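Local coordinates for cytidylate kinase-like family protein (Eubacterium ventriosum, PDB 3FDI), which is of unknown function but probably acts as a P-loop nucleotide kinase related to cytidylate kinase, at residues E38-D41 with E42-D46. Sequence-based numbering, arbitrary orientation.
Sequences ELLD and EVAKD
The flat groups at this contact are peptide carbonyls, each approached by a residue further along the chain: Leu-39 O takes Val-43 N at 2.9 Å. Glu-42 N divides weakly between this same oxygen and Glu-38 O. The carbonyl of Leu-40 is met differently. Ala-44 N, at 3.1 Å from Leu-40 O, stands 28° off the carbonyl plane. The methyl CB of Ala-44 lies close by, 3.2 Å from Leu-40 O. At Asp-41 O the neighbours are carbons: Lys-45 CE lies 3.4 Å away, and Lys-45 CB is also near. The lysine chain bends at chi3 (-65°), and this turns CE back towards that oxygen.

One apolar pair is secure: Leu-40 CD2 touches Ala-44 CB at 4.0 Å, and both residues are buried. The side chains of Leu-39 and Val-43, also four residues apart, lie side by side and point the same way, but their modelled spacing is too short to be trusted and the approach is doubtful. Leu-40 also packs on Gln-86, Phe-89 and Ile-90 of helix 81-95, and Val-43 reaches Phe-89. Asp-41 OD1 has a weak hydrogen bond to Gln-86.

Ala-44 is the first residue to leave helical backbone angles. Beyond it, Lys-45 N makes a weak bond to Glu-42 O, 3.3 Å. This is the last turn of the short helix 37-43, where the chain leaves helical geometry. That helix follows the outermost strand of this chain, 34-35, and packs against helix 81-95. The parallel sheet has strand order 2-3-1-4-5, consistent with the P-loop kinase fold of the cytidylate kinase-like family.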
loop_
_atom_site.group_PDB
_atom_site.type_symbol
_atom_site.label_atom_id
_atom_site.label_comp_id
_atom_site.label_asym_id
_atom_site.label_seq_id
_atom_site.Cartn_x
_atom_site.Cartn_y
_atom_site.Cartn_z
ATOM N N GLU B 38 24.079 -14.374 -4.938
ATOM C CA GLU B 38 24.990 -15.176 -5.747
ATOM C C GLU B 38 25.651 -16.315 -4.945
ATOM O O GLU B 38 25.728 -17.471 -5.378
ATOM C CB GLU B 38 26.070 -14.265 -6.316
ATOM C CG GLU B 38 27.196 -15.038 -7.050
ATOM C CD GLU B 38 28.461 -14.233 -7.222
ATOM O OE1 GLU B 38 28.417 -13.010 -7.024
ATOM O OE2 GLU B 38 29.494 -14.852 -7.582
ATOM N N LEU B 39 26.150 -15.963 -3.775
ATOM C CA LEU B 39 26.872 -16.901 -2.963
ATOM C C LEU B 39 25.900 -17.923 -2.409
ATOM O O LEU B 39 26.188 -19.109 -2.397
ATOM C CB LEU B 39 27.545 -16.125 -1.855
ATOM C CG LEU B 39 28.543 -16.847 -0.994
ATOM C CD1 LEU B 39 29.564 -15.801 -0.449
ATOM C CD2 LEU B 39 27.787 -17.590 0.113
ATOM N N LEU B 40 24.745 -17.441 -1.937
ATOM C CA LEU B 40 23.698 -18.324 -1.415
ATOM C C LEU B 40 23.160 -19.240 -2.495
ATOM O O LEU B 40 22.815 -20.373 -2.213
ATOM C CB LEU B 40 22.565 -17.522 -0.738
ATOM C CG LEU B 40 22.877 -17.012 0.688
ATOM C CD1 LEU B 40 21.755 -16.209 1.301
ATOM C CD2 LEU B 40 23.205 -18.217 1.575
ATOM N N ASP B 41 23.126 -18.784 -3.738
ATOM C CA ASP B 41 22.808 -19.683 -4.822
ATOM C C ASP B 41 23.696 -20.901 -4.840
ATOM O O ASP B 41 23.203 -22.014 -5.070
ATOM C CB ASP B 41 22.822 -18.964 -6.162
ATOM C CG ASP B 41 21.580 -18.078 -6.344
ATOM O OD1 ASP B 41 20.591 -18.280 -5.614
ATOM O OD2 ASP B 41 21.596 -17.163 -7.193
ATOM N N GLU B 42 24.983 -20.710 -4.546
ATOM C CA GLU B 42 25.909 -21.845 -4.411
ATOM C C GLU B 42 25.782 -22.627 -3.098
ATOM O O GLU B 42 25.396 -23.796 -3.115
ATOM C CB GLU B 42 27.368 -21.386 -4.615
ATOM C CG GLU B 42 27.699 -21.051 -6.051
ATOM C CD GLU B 42 27.263 -22.163 -7.001
ATOM O OE1 GLU B 42 27.649 -23.324 -6.776
ATOM O OE2 GLU B 42 26.520 -21.895 -7.959
ATOM N N VAL B 43 26.098 -21.977 -1.977
ATOM C CA VAL B 43 26.347 -22.672 -0.695
ATOM C C VAL B 43 25.086 -23.173 0.002
ATOM O O VAL B 43 25.175 -23.924 0.978
ATOM C CB VAL B 43 27.083 -21.785 0.375
ATOM C CG1 VAL B 43 28.014 -22.680 1.299
ATOM C CG2 VAL B 43 27.889 -20.641 -0.252
ATOM N N ALA B 44 23.921 -22.736 -0.469
ATOM C CA ALA B 44 22.665 -23.084 0.158
ATOM C C ALA B 44 21.855 -24.052 -0.713
ATOM O O ALA B 44 20.699 -24.301 -0.411
ATOM C CB ALA B 44 21.860 -21.788 0.482
ATOM N N LYS B 45 22.463 -24.598 -1.764
ATOM C CA LYS B 45 21.843 -25.589 -2.662
ATOM C C LYS B 45 22.078 -27.090 -2.244
ATOM O O LYS B 45 22.161 -28.003 -3.082
ATOM C CB LYS B 45 22.384 -25.314 -4.066
ATOM C CG LYS B 45 21.811 -26.157 -5.197
ATOM C CD LYS B 45 22.764 -26.190 -6.371
ATOM C CE LYS B 45 22.912 -24.821 -6.983
ATOM N NZ LYS B 45 23.350 -24.875 -8.377
ATOM N N ASP B 46 22.190 -27.336 -0.945
ATOM C CA ASP B 46 22.060 -28.683 -0.389
ATOM C C ASP B 46 21.844 -28.616 1.128
ATOM O O ASP B 46 21.206 -27.686 1.631
ATOM C CB ASP B 46 23.272 -29.540 -0.710
ATOM C CG ASP B 46 23.019 -31.010 -0.449
ATOM O OD1 ASP B 46 22.143 -31.296 0.407
ATOM O OD2 ASP B 46 23.682 -31.864 -1.094
#